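PDB 2CYA: tyrosine--tRNA ligase from Aeropyrum pernix, which catalyses the ATP-dependent activation of tyrosine and its transfer to the acceptor end of tRNA(Tyr), working as a homodimer. Local coordinates for residues L53-M56 with Y57-D61; L72-T75 with W76-Y79; A137-A140 with R141-A145; E157-A160 with S161-I164; M185-R188 with K189-L193. All coordinates share one frame; numbering follows the deposited sequence.

Interaction 1 of 5, residues L53-M56 with Y57-D61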
loop_
_atom_site.group_PDB
_atom_site.type_symbol
_atom_site.label_atom_id
_atom_site.label_comp_id
_atom_site.label_asym_id
_atom_site.label_seq_id
_atom_site.Cartn_x
_atom_site.Cartn_y
_atom_site.Cartn_z
ATOM N N LEU A 53 -0.505 -30.131 4.969
ATOM C CA LEU A 53 -1.157 -30.904 6.030
ATOM C C LEU A 53 -0.496 -30.587 7.377
ATOM O O LEU A 53 -1.165 -30.549 8.414
ATOM C CB LEU A 53 -1.088 -32.414 5.728
ATOM C CG LEU A 53 -1.975 -32.994 4.602
ATOM C CD1 LEU A 53 -1.684 -34.482 4.423
ATOM C CD2 LEU A 53 -3.467 -32.794 4.937
ATOM N N VAL A 54 0.810 -30.333 7.360
ATOM C CA VAL A 54 1.528 -30.001 8.586
ATOM C C VAL A 54 0.905 -28.792 9.281
ATOM O O VAL A 54 0.668 -28.828 10.494
ATOM C CB VAL A 54 3.024 -29.676 8.327
ATOM C CG1 VAL A 54 3.695 -29.299 9.646
ATOM C CG2 VAL A 54 3.732 -30.869 7.693
ATOM N N TRP A 55 0.633 -27.709 8.548
ATOM C CA TRP A 55 0.026 -26.580 9.242
ATOM C C TRP A 55 -1.468 -26.813 9.513
ATOM O O TRP A 55 -2.021 -26.266 10.464
ATOM C CB TRP A 55 0.273 -25.256 8.501
ATOM C CG TRP A 55 -0.281 -25.108 7.112
ATOM C CD1 TRP A 55 0.426 -25.128 5.939
ATOM C CD2 TRP A 55 -1.636 -24.789 6.761
ATOM N NE1 TRP A 55 -0.406 -24.828 4.877
ATOM C CE2 TRP A 55 -1.676 -24.615 5.355
ATOM C CE3 TRP A 55 -2.819 -24.624 7.503
ATOM C CZ2 TRP A 55 -2.852 -24.285 4.673
ATOM C CZ3 TRP A 55 -3.988 -24.294 6.829
ATOM C CH2 TRP A 55 -3.994 -24.126 5.417
ATOM N N MET A 56 -2.119 -27.663 8.714
ATOM C CA MET A 56 -3.531 -27.941 8.964
ATOM C C MET A 56 -3.663 -28.696 10.301
ATOM O O MET A 56 -4.550 -28.418 11.093
ATOM C CB MET A 56 -4.134 -28.756 7.815
ATOM C CG MET A 56 -4.267 -27.975 6.505
ATOM S SD MET A 56 -4.808 -29.028 5.132
ATOM C CE MET A 56 -4.915 -27.818 3.750
ATOM N N TYR A 57 -2.760 -29.635 10.554
ATOM C CA TYR A 57 -2.791 -30.395 11.806
ATOM C C TYR A 57 -2.513 -29.459 12.981
ATOM O O TYR A 57 -3.051 -29.645 14.080
ATOM C CB TYR A 57 -1.743 -31.519 11.785
ATOM C CG TYR A 57 -2.022 -32.613 10.766
ATOM C CD1 TYR A 57 -3.340 -32.988 10.449
ATOM C CD2 TYR A 57 -0.979 -33.312 10.164
ATOM C CE1 TYR A 57 -3.600 -34.021 9.569
ATOM C CE2 TYR A 57 -1.230 -34.359 9.281
ATOM C CZ TYR A 57 -2.544 -34.713 8.987
ATOM O OH TYR A 57 -2.787 -35.767 8.125
ATOM N N LYS A 58 -1.667 -28.458 12.747
ATOM C CA LYS A 58 -1.333 -27.506 13.789
ATOM C C LYS A 58 -2.566 -26.644 14.078
ATOM O O LYS A 58 -2.819 -26.288 15.227
ATOM C CB LYS A 58 -0.129 -26.661 13.371
ATOM C CG LYS A 58 0.483 -25.806 14.472
ATOM C CD LYS A 58 0.640 -26.550 15.817
ATOM C CE LYS A 58 1.488 -27.812 15.706
ATOM N NZ LYS A 58 1.572 -28.484 17.047
ATOM N N VAL A 59 -3.344 -26.326 13.045
ATOM C CA VAL A 59 -4.561 -25.549 13.254
ATOM C C VAL A 59 -5.426 -26.381 14.196
ATOM O O VAL A 59 -5.982 -25.872 15.173
ATOM C CB VAL A 59 -5.321 -25.301 11.930
ATOM C CG1 VAL A 59 -6.660 -24.624 12.217
ATOM C CG2 VAL A 59 -4.469 -24.418 11.004
ATOM N N LYS A 60 -5.529 -27.672 13.905
ATOM C CA LYS A 60 -6.308 -28.575 14.755
ATOM C C LYS A 60 -5.809 -28.501 16.199
ATOM O O LYS A 60 -6.620 -28.401 17.113
ATOM C CB LYS A 60 -6.214 -30.022 14.262
ATOM C CG LYS A 60 -6.958 -31.004 15.179
ATOM C CD LYS A 60 -7.127 -32.382 14.532
ATOM C CE LYS A 60 -7.799 -33.366 15.501
ATOM N NZ LYS A 60 -8.426 -34.538 14.811
ATOM N N ASP A 61 -4.487 -28.538 16.408
ATOM C CA ASP A 61 -3.932 -28.459 17.763
ATOM C C ASP A 61 -4.312 -27.144 18.476
ATOM O O ASP A 61 -4.744 -27.163 19.630
ATOM C CB ASP A 61 -2.397 -28.568 17.770
ATOM C CG ASP A 61 -1.882 -29.960 17.389
ATOM O OD1 ASP A 61 -2.686 -30.900 17.336
ATOM O OD2 ASP A 61 -0.659 -30.112 17.149
#
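Y57 lies one helical turn beyond L53, and its ring is set over the L53 carbonyl. The oxygen L53 O sits over one ring face, 3.2 Å from Y57 CG, and also takes the backbone bond from Y57 N at 2.8 Å with an N-H...O angle of 161°. One oxygen therefore meets both the amide and the aromatic face of the same residue. The first torsion explains this: Y57 CG stands anti to its own carbonyl carbon and beside the backbone N (chi1 -66°), which turns the ring back along the helix. There it runs side by side with L53, Y57 CE2 coming 4.1 Å from L53 CB, while the hydroxyl is as far from L53 CD1.

All of this belongs to helix 51-64, the crossover of a beta-alpha-beta unit between the parallel strands 37-42 and 68-73 in the Rossmann-type core of a class I synthetase. M56 follows the same backbone pattern, its O accepting from K60 N at 3.1 Å. Its side chain leaves the turn instead, extended beyond CG to pack on V98, V101 and M102 of helix 88-104. On the way, M56 CG passes 3.7 Å above the W55 indole plane, offset toward the rim. V59 approaches that indole differently: its CG2 lies at the ring edge, 3.9 Å from W55 CE3. The W55 ring also meets those of Y42 and W52, the latter inferred to bind ATP, and a sulfate ion, probably from the crystallisation liquor, lies about 3 Å from the W55 side chain, nearest atoms.

Interaction 2 of 5, residues L72-T75 with W76-Y79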
loop_
_atom_site.group_PDB
_atom_site.type_symbol
_atom_site.label_atom_id
_atom_site.label_comp_id
_atom_site.label_asym_id
_atom_site.label_seq_id
_atom_site.Cartn_x
_atom_site.Cartn_y
_atom_site.Cartn_z
ATOM N N LEU A 72 -6.880 -17.180 7.191
ATOM C CA LEU A 72 -7.032 -16.092 6.223
ATOM C C LEU A 72 -6.682 -16.599 4.831
ATOM O O LEU A 72 -5.540 -16.968 4.572
ATOM C CB LEU A 72 -6.117 -14.899 6.555
ATOM C CG LEU A 72 -6.204 -13.796 5.478
ATOM C CD1 LEU A 72 -7.582 -13.126 5.590
ATOM C CD2 LEU A 72 -5.063 -12.736 5.634
ATOM N N GLU A 73 -7.662 -16.633 3.940
ATOM C CA GLU A 73 -7.395 -17.060 2.570
ATOM C C GLU A 73 -6.799 -15.799 1.968
ATOM O O GLU A 73 -7.526 -14.902 1.562
ATOM C CB GLU A 73 -8.712 -17.474 1.898
ATOM C CG GLU A 73 -9.329 -18.648 2.666
ATOM C CD GLU A 73 -10.740 -19.000 2.272
ATOM O OE1 GLU A 73 -11.450 -18.132 1.712
ATOM O OE2 GLU A 73 -11.150 -20.157 2.553
ATOM N N ALA A 74 -5.466 -15.737 1.951
ATOM C CA ALA A 74 -4.720 -14.565 1.480
ATOM C C ALA A 74 -4.720 -14.427 -0.031
ATOM O O ALA A 74 -3.665 -14.497 -0.672
ATOM C CB ALA A 74 -3.298 -14.635 1.996
ATOM N N THR A 75 -5.908 -14.212 -0.588
ATOM C CA THR A 75 -6.069 -14.120 -2.027
ATOM C C THR A 75 -5.342 -12.951 -2.670
ATOM O O THR A 75 -4.765 -13.111 -3.745
ATOM C CB THR A 75 -7.560 -14.057 -2.415
ATOM O OG1 THR A 75 -8.145 -12.866 -1.881
ATOM C CG2 THR A 75 -8.309 -15.295 -1.867
ATOM N N TRP A 76 -5.354 -11.789 -2.020
ATOM C CA TRP A 76 -4.670 -10.630 -2.580
ATOM C C TRP A 76 -3.155 -10.853 -2.572
ATOM O O TRP A 76 -2.441 -10.425 -3.478
ATOM C CB TRP A 76 -5.061 -9.355 -1.807
ATOM C CG TRP A 76 -6.420 -8.848 -2.215
ATOM C CD1 TRP A 76 -7.541 -9.596 -2.448
ATOM C CD2 TRP A 76 -6.797 -7.482 -2.447
ATOM N NE1 TRP A 76 -8.593 -8.783 -2.810
ATOM C CE2 TRP A 76 -8.160 -7.481 -2.821
ATOM C CE3 TRP A 76 -6.115 -6.260 -2.377
ATOM C CZ2 TRP A 76 -8.851 -6.306 -3.127
ATOM C CZ3 TRP A 76 -6.807 -5.085 -2.680
ATOM C CH2 TRP A 76 -8.157 -5.120 -3.048
ATOM N N HIS A 77 -2.668 -11.553 -1.559
ATOM C CA HIS A 77 -1.247 -11.837 -1.472
ATOM C C HIS A 77 -0.860 -12.762 -2.626
ATOM O O HIS A 77 0.188 -12.588 -3.232
ATOM C CB HIS A 77 -0.925 -12.517 -0.138
ATOM C CG HIS A 77 -1.297 -11.699 1.058
ATOM N ND1 HIS A 77 -0.369 -10.993 1.792
ATOM C CD2 HIS A 77 -2.498 -11.467 1.641
ATOM C CE1 HIS A 77 -0.979 -10.365 2.780
ATOM N NE2 HIS A 77 -2.271 -10.636 2.714
ATOM N N ALA A 78 -1.708 -13.752 -2.915
ATOM C CA ALA A 78 -1.435 -14.709 -3.995
ATOM C C ALA A 78 -1.407 -13.940 -5.312
ATOM O O ALA A 78 -0.577 -14.201 -6.199
ATOM C CB ALA A 78 -2.526 -15.788 -4.041
ATOM N N TYR A 79 -2.324 -12.993 -5.438
ATOM C CA TYR A 79 -2.360 -12.185 -6.651
ATOM C C TYR A 79 -1.038 -11.433 -6.764
ATOM O O TYR A 79 -0.417 -11.413 -7.814
ATOM C CB TYR A 79 -3.503 -11.182 -6.603
ATOM C CG TYR A 79 -3.569 -10.291 -7.831
ATOM C CD1 TYR A 79 -4.092 -10.759 -9.036
ATOM C CD2 TYR A 79 -3.124 -8.976 -7.779
ATOM C CE1 TYR A 79 -4.173 -9.931 -10.155
ATOM C CE2 TYR A 79 -3.204 -8.140 -8.892
ATOM C CZ TYR A 79 -3.730 -8.620 -10.072
ATOM O OH TYR A 79 -3.842 -7.772 -11.156
#
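The methyl of A74 is pressed unusually close to the H77 imidazole, with A74 CB 3.3 Å from H77 CD2, in an oblique approach. Equally distinctive is the backbone just there: A74 is the centre of an inverse gamma turn, closed by T75 N donating to E73 O at 2.8 Å, and it is also the N-cap residue of helix 75-80. Having no polar side chain, A74 contributes to the helix through its carbonyl: A74 O receives A78 N at 3.1 Å, in the carbonyl plane. T75 O accepts from Y79 N at 3.0 Å in the next bond along.

H77 carries its ring back toward the cap because CG stands anti to the carbonyl carbon (chi1 -59°), bringing H77 CB to 3.4 Å from A74 O. The imidazole also meets Y165 edge-to-face and makes a weak hydrogen bond from its NE2 atom to D172, two residues predicted to bind tyrosine. With an alanine in place of H77, D172 would probably lose this weak partner, and the A74 methyl and Y165 the ring that both touch. T75 OG1 touches the W76 indole at its edge, in plane, 3.4 Å from CD1; its hydrogen-bond partner is D116, and W76 NE1 is bonded to E118.

The turn thus joins strand 68-73, which lies between strands 37-42 and 113-116, to helix 75-80, with T75 and A78 packed on helix 88-104, H77 facing helix 161-175, and W76 resting on I131 of the second subunit.

Interaction 3 of 5, residues A137-A140 with R141-A145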
loop_
_atom_site.group_PDB
_atom_site.type_symbol
_atom_site.label_atom_id
_atom_site.label_comp_id
_atom_site.label_asym_id
_atom_site.label_seq_id
_atom_site.Cartn_x
_atom_site.Cartn_y
_atom_site.Cartn_z
ATOM N N ALA A 137 8.320 1.620 9.723
ATOM C CA ALA A 137 9.334 0.685 9.274
ATOM C C ALA A 137 10.031 1.197 8.025
ATOM O O ALA A 137 9.407 1.382 6.974
ATOM C CB ALA A 137 8.718 -0.672 9.005
ATOM N N SER A 138 11.337 1.410 8.149
ATOM C CA SER A 138 12.151 1.910 7.049
ATOM C C SER A 138 12.085 0.989 5.841
ATOM O O SER A 138 11.698 -0.172 5.954
ATOM C CB SER A 138 13.609 2.061 7.505
ATOM O OG SER A 138 14.229 0.797 7.676
ATOM N N LEU A 139 12.457 1.512 4.678
ATOM C CA LEU A 139 12.449 0.708 3.466
ATOM C C LEU A 139 13.470 -0.406 3.674
ATOM O O LEU A 139 13.365 -1.487 3.082
ATOM C CB LEU A 139 12.833 1.565 2.252
ATOM C CG LEU A 139 12.814 0.900 0.866
ATOM C CD1 LEU A 139 12.827 1.966 -0.230
ATOM C CD2 LEU A 139 14.013 -0.015 0.710
ATOM N N ALA A 140 14.463 -0.129 4.517
ATOM C CA ALA A 140 15.499 -1.110 4.816
ATOM C C ALA A 140 14.896 -2.190 5.712
ATOM O O ALA A 140 14.995 -3.382 5.412
ATOM C CB ALA A 140 16.692 -0.439 5.513
ATOM N N ARG A 141 14.263 -1.774 6.806
ATOM C CA ARG A 141 13.649 -2.738 7.714
ATOM C C ARG A 141 12.695 -3.635 6.928
ATOM O O ARG A 141 12.731 -4.856 7.060
ATOM C CB ARG A 141 12.892 -2.026 8.844
ATOM C CG ARG A 141 12.189 -2.986 9.811
ATOM C CD ARG A 141 13.202 -3.827 10.580
ATOM N NE ARG A 141 12.603 -4.961 11.291
ATOM C CZ ARG A 141 12.274 -6.117 10.718
ATOM N NH1 ARG A 141 12.470 -6.301 9.418
ATOM N NH2 ARG A 141 11.793 -7.110 11.454
ATOM N N VAL A 142 11.861 -3.024 6.090
ATOM C CA VAL A 142 10.902 -3.768 5.277
ATOM C C VAL A 142 11.598 -4.609 4.225
ATOM O O VAL A 142 11.119 -5.672 3.851
ATOM C CB VAL A 142 9.909 -2.824 4.548
ATOM C CG1 VAL A 142 9.044 -3.625 3.578
ATOM C CG2 VAL A 142 9.031 -2.103 5.564
ATOM N N ARG A 143 12.735 -4.137 3.741
ATOM C CA ARG A 143 13.448 -4.883 2.717
ATOM C C ARG A 143 14.113 -6.128 3.290
ATOM O O ARG A 143 14.243 -7.140 2.599
ATOM C CB ARG A 143 14.483 -3.990 2.030
ATOM C CG ARG A 143 14.868 -4.467 0.639
ATOM C CD ARG A 143 15.582 -3.373 -0.140
ATOM N NE ARG A 143 15.945 -3.804 -1.485
ATOM C CZ ARG A 143 16.556 -3.030 -2.375
ATOM N NH1 ARG A 143 16.874 -1.777 -2.060
ATOM N NH2 ARG A 143 16.845 -3.501 -3.581
ATOM N N ARG A 144 14.530 -6.077 4.551
ATOM C CA ARG A 144 15.157 -7.260 5.118
ATOM C C ARG A 144 14.090 -8.239 5.601
ATOM O O ARG A 144 14.383 -9.190 6.321
ATOM C CB ARG A 144 16.155 -6.894 6.241
ATOM C CG ARG A 144 15.589 -6.537 7.609
ATOM C CD ARG A 144 16.740 -6.213 8.573
ATOM N NE ARG A 144 16.293 -5.820 9.911
ATOM C CZ ARG A 144 15.862 -6.664 10.852
ATOM N NH1 ARG A 144 15.812 -7.973 10.622
ATOM N NH2 ARG A 144 15.476 -6.193 12.031
ATOM N N ALA A 145 12.850 -7.999 5.181
ATOM C CA ALA A 145 11.727 -8.865 5.532
ATOM C C ALA A 145 11.257 -9.563 4.259
ATOM O O ALA A 145 10.257 -10.275 4.257
ATOM C CB ALA A 145 10.587 -8.050 6.137
#
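S138 caps the N-terminus of helix 139-143: its OG accepts from R141 N at 2.7 Å, with a nearly straight N-H...O angle of 168°. The hydroxyl is placed there by a first torsion of 72°, which sets OG between the backbone N and the carbonyl carbon. Backbone bonds continue the turn, V142 N reaching S138 O at 2.9 Å and R144 N reaching A140 O. Exchanging S138 for an alanine would probably leave the amide of R141 without its capping acceptor and weaken the start of this short helix.

Apolar contacts flank the cap. A137 CB and V142 CG2 meet at 3.7 Å, the residue before the cap touching the fourth after it, as in a hydrophobic staple. The L139 and R143 side chains lie side by side, L139 CD2 3.8 Å from R143 CD.

Charged ends lead outward to other partners. R143, extended from CG to NE, forms a salt bridge with E155 of the second subunit, placing this helix at the dimer interface. R141 pairs with D196, toward which R144 makes a long, weak ion pair; around this shared carboxylate the two guanidinium groups overlap, R144 NH2 lying 3.2 Å above the R141 guanidinium plane, offset toward its rim.

Interaction 4 of 5, residues E157-A160 with S161-I164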
loop_
_atom_site.group_PDB
_atom_site.type_symbol
_atom_site.label_atom_id
_atom_site.label_comp_id
_atom_site.label_asym_id
_atom_site.label_seq_id
_atom_site.Cartn_x
_atom_site.Cartn_y
_atom_site.Cartn_z
ATOM N N GLU A 157 14.878 -4.639 -9.978
ATOM C CA GLU A 157 14.270 -5.951 -10.233
ATOM C C GLU A 157 13.124 -6.286 -9.282
ATOM O O GLU A 157 12.298 -7.153 -9.573
ATOM C CB GLU A 157 15.327 -7.059 -10.136
ATOM C CG GLU A 157 16.462 -6.934 -11.132
ATOM C CD GLU A 157 15.976 -6.965 -12.567
ATOM O OE1 GLU A 157 15.326 -7.963 -12.956
ATOM O OE2 GLU A 157 16.245 -5.989 -13.305
ATOM N N VAL A 158 13.090 -5.602 -8.143
ATOM C CA VAL A 158 12.058 -5.822 -7.131
ATOM C C VAL A 158 10.874 -4.876 -7.342
ATOM O O VAL A 158 10.955 -3.703 -6.973
ATOM C CB VAL A 158 12.617 -5.566 -5.713
ATOM C CG1 VAL A 158 11.619 -6.029 -4.669
ATOM C CG2 VAL A 158 13.954 -6.267 -5.542
ATOM N N ASP A 159 9.779 -5.369 -7.916
ATOM C CA ASP A 159 8.629 -4.495 -8.126
ATOM C C ASP A 159 8.033 -4.090 -6.777
ATOM O O ASP A 159 8.044 -4.873 -5.824
ATOM C CB ASP A 159 7.580 -5.160 -9.036
ATOM C CG ASP A 159 6.832 -6.287 -8.366
ATOM O OD1 ASP A 159 7.467 -7.271 -7.930
ATOM O OD2 ASP A 159 5.592 -6.191 -8.290
ATOM N N ALA A 160 7.551 -2.848 -6.704
ATOM C CA ALA A 160 6.980 -2.269 -5.488
ATOM C C ALA A 160 5.933 -3.095 -4.742
ATOM O O ALA A 160 5.842 -3.017 -3.519
ATOM C CB ALA A 160 6.409 -0.876 -5.802
ATOM N N SER A 161 5.138 -3.874 -5.461
ATOM C CA SER A 161 4.121 -4.682 -4.809
ATOM C C SER A 161 4.747 -5.669 -3.814
ATOM O O SER A 161 4.079 -6.137 -2.891
ATOM C CB SER A 161 3.294 -5.423 -5.859
ATOM O OG SER A 161 4.082 -6.381 -6.534
ATOM N N LYS A 162 6.036 -5.958 -3.981
ATOM C CA LYS A 162 6.739 -6.885 -3.096
ATOM C C LYS A 162 6.983 -6.275 -1.730
ATOM O O LYS A 162 7.170 -6.995 -0.752
ATOM C CB LYS A 162 8.087 -7.316 -3.690
ATOM C CG LYS A 162 8.006 -7.976 -5.054
ATOM C CD LYS A 162 7.278 -9.302 -5.000
ATOM C CE LYS A 162 7.342 -10.016 -6.344
ATOM N NZ LYS A 162 6.806 -11.396 -6.240
ATOM N N LEU A 163 7.013 -4.948 -1.661
ATOM C CA LEU A 163 7.211 -4.276 -0.384
ATOM C C LEU A 163 5.870 -4.147 0.325
ATOM O O LEU A 163 5.803 -4.120 1.549
ATOM C CB LEU A 163 7.824 -2.885 -0.576
ATOM C CG LEU A 163 9.354 -2.795 -0.482
ATOM C CD1 LEU A 163 10.010 -3.640 -1.576
ATOM C CD2 LEU A 163 9.770 -1.338 -0.601
ATOM N N ILE A 164 4.796 -4.069 -0.445
ATOM C CA ILE A 164 3.470 -3.957 0.147
ATOM C C ILE A 164 3.030 -5.280 0.795
ATOM O O ILE A 164 2.351 -5.275 1.820
ATOM C CB ILE A 164 2.438 -3.522 -0.921
ATOM C CG1 ILE A 164 2.717 -2.074 -1.339
ATOM C CG2 ILE A 164 1.034 -3.588 -0.379
ATOM C CD1 ILE A 164 1.702 -1.528 -2.347
#
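V158 lays its CG1 methyl across the base of the K162 side chain, 3.9 Å from K162 CB, and reaches 4.2 Å from L163 CD1. K162 also crosses D159. With the lysine chain bent at chi2 (-65°), its aliphatic part runs beside the carboxylate, K162 CE coming 3.2 Å from D159 OD1. The charged ends stay 4.5 Å apart between D159 OD1 and K162 NZ, beyond a salt bridge; the ammonium group is instead hydrogen-bonded to N81. On the other branch of the carboxylate, S161 OG donates to D159 OD2, but the modelled separation is too short for its exact length to be trusted.

The backbone makes a tight reversal. K162 N donates to D159 O at 2.9 Å with an N-H...O angle of 160°, closing a four-residue turn. L163 N then donates to A160 O at 2.9 Å from well above the carbonyl plane (55° out of it), and I164 N adds a weak, longer bond to the same oxygen.

Across the dimer interface, L163 packs on L163 of the second subunit. Helical A160 and S161 torsions make D159-K162 a type I beta turn, here leading into helix 161-175, which carries the predicted tyrosine-binding residues Y165, Q169 and D172.

Interaction 5 of 5, residues M185-R188 with K189-L193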
loop_
_atom_site.group_PDB
_atom_site.type_symbol
_atom_site.label_atom_id
_atom_site.label_comp_id
_atom_site.label_asym_id
_atom_site.label_seq_id
_atom_site.Cartn_x
_atom_site.Cartn_y
_atom_site.Cartn_z
ATOM N N MET A 185 7.908 -21.751 8.377
ATOM C CA MET A 185 9.124 -20.983 8.627
ATOM C C MET A 185 9.358 -19.945 7.556
ATOM O O MET A 185 10.156 -19.035 7.747
ATOM C CB MET A 185 10.337 -21.906 8.708
ATOM C CG MET A 185 10.504 -22.557 10.057
ATOM S SD MET A 185 10.854 -21.335 11.353
ATOM C CE MET A 185 12.637 -21.179 11.221
ATOM N N ASP A 186 8.679 -20.072 6.421
ATOM C CA ASP A 186 8.842 -19.083 5.358
ATOM C C ASP A 186 8.117 -17.773 5.700
ATOM O O ASP A 186 8.252 -16.779 4.978
ATOM C CB ASP A 186 8.362 -19.644 3.999
ATOM C CG ASP A 186 6.894 -20.063 4.004
ATOM O OD1 ASP A 186 6.388 -20.509 5.048
ATOM O OD2 ASP A 186 6.239 -19.971 2.950
ATOM N N GLN A 187 7.368 -17.759 6.805
ATOM C CA GLN A 187 6.652 -16.546 7.217
ATOM C C GLN A 187 7.405 -15.837 8.338
ATOM O O GLN A 187 6.986 -14.768 8.768
ATOM C CB GLN A 187 5.253 -16.865 7.777
ATOM C CG GLN A 187 4.412 -17.824 6.985
ATOM C CD GLN A 187 3.630 -17.147 5.887
ATOM O OE1 GLN A 187 4.200 -16.435 5.057
ATOM N NE2 GLN A 187 2.309 -17.372 5.870
ATOM N N ARG A 188 8.502 -16.424 8.818
ATOM C CA ARG A 188 9.211 -15.840 9.958
ATOM C C ARG A 188 9.614 -14.390 9.796
ATOM O O ARG A 188 9.482 -13.604 10.726
ATOM C CB ARG A 188 10.445 -16.673 10.320
ATOM C CG ARG A 188 11.573 -16.565 9.313
ATOM C CD ARG A 188 12.513 -17.769 9.362
ATOM N NE ARG A 188 13.286 -17.873 8.120
ATOM C CZ ARG A 188 14.133 -16.943 7.684
ATOM N NH1 ARG A 188 14.330 -15.828 8.389
ATOM N NH2 ARG A 188 14.783 -17.121 6.538
ATOM N N LYS A 189 10.113 -14.014 8.627
ATOM C CA LYS A 189 10.522 -12.629 8.462
ATOM C C LYS A 189 9.350 -11.658 8.609
ATOM O O LYS A 189 9.470 -10.631 9.267
ATOM C CB LYS A 189 11.232 -12.449 7.127
ATOM C CG LYS A 189 12.685 -12.925 7.153
ATOM C CD LYS A 189 13.352 -12.711 5.798
ATOM C CE LYS A 189 14.849 -13.009 5.859
ATOM N NZ LYS A 189 15.490 -12.870 4.517
ATOM N N ALA A 190 8.201 -11.986 8.031
ATOM C CA ALA A 190 7.048 -11.099 8.159
ATOM C C ALA A 190 6.640 -11.034 9.629
ATOM O O ALA A 190 6.289 -9.969 10.139
ATOM C CB ALA A 190 5.891 -11.613 7.322
ATOM N N HIS A 191 6.691 -12.176 10.311
ATOM C CA HIS A 191 6.307 -12.213 11.718
ATOM C C HIS A 191 7.234 -11.405 12.620
ATOM O O HIS A 191 6.773 -10.795 13.587
ATOM C CB HIS A 191 6.208 -13.664 12.200
ATOM C CG HIS A 191 5.069 -14.416 11.585
ATOM N ND1 HIS A 191 4.914 -15.779 11.721
ATOM C CD2 HIS A 191 4.037 -13.994 10.812
ATOM C CE1 HIS A 191 3.837 -16.163 11.059
ATOM N NE2 HIS A 191 3.287 -15.100 10.498
ATOM N N MET A 192 8.529 -11.395 12.312
ATOM C CA MET A 192 9.470 -10.613 13.112
ATOM C C MET A 192 9.195 -9.127 12.920
ATOM O O MET A 192 9.297 -8.346 13.850
ATOM C CB MET A 192 10.929 -10.924 12.728
ATOM C CG MET A 192 11.349 -12.363 13.073
ATOM S SD MET A 192 10.938 -12.789 14.802
ATOM C CE MET A 192 12.390 -12.094 15.627
ATOM N N LEU A 193 8.851 -8.738 11.698
ATOM C CA LEU A 193 8.537 -7.343 11.424
ATOM C C LEU A 193 7.296 -6.965 12.227
ATOM O O LEU A 193 7.201 -5.855 12.766
ATOM C CB LEU A 193 8.246 -7.161 9.931
ATOM C CG LEU A 193 7.765 -5.764 9.526
ATOM C CD1 LEU A 193 8.803 -4.719 9.957
ATOM C CD2 LEU A 193 7.524 -5.729 8.028
HETATM O O HOH W 1 8.168 -13.765 5.854
HETATM O O HOH W 2 10.271 -15.559 6.173
#
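D186 O is gripped by two waters that tie it to the first turn of the following helix: water 1 donates to it and accepts from A190 N at 2.8 Å, while water 2 donates weakly to it and accepts from K189 N at 2.9 Å. The segment is the passage from strand 180-184 of the Rossmann-type core into helix 188-198, and these waters serve amides near the helix start.

Direct bonds take over one step later. H191 N donates to Q187 O at 3.0 Å, an N-H...O angle of 162° marking it as nearly straight, and M192 N donates to R188 O. The same Q187 oxygen lies over a face of the H191 imidazole, 3.4 Å above its plane and offset toward the rim. Q187 CB makes a CH-pi contact with this ring, 3.9 Å from the centroid. H191 ND1 is bonded to H210 NE2, which helps fix the imidazole's rotation. Bent at chi2 (-86°), the Q187 chain leads its amide away to Q169; both glutamines are predicted to bind tyrosine.

R188 and K189 run side by side, pointing the same way, and the arginine NH1 lies 3.6 Å from K189 CG.

How the interactions relate
In chain order the five contacts run in series through the catalytic core, without overlapping. Interactions 1 and 2 follow each other, on helix 51-64 and at the end of strand 68-73, with centres 19 Å apart. Interactions 3, 4 and 5 lie on the same side of the chain's centre. Centres of 3 and 4 are 12 Å apart and those of 3 and 5 are 13 Å apart; 3 touches 4 through V142 CG1 and L163 O at 3.9 Å, and 5 through R141 on M192 and L193. Interactions 2, 3 and 4 meet the second subunit; 2 and 4 also lie close to predicted tyrosine-binding residues, and 5 contains one, Q187, so dimer interface and tyrosine pocket are near neighbours here.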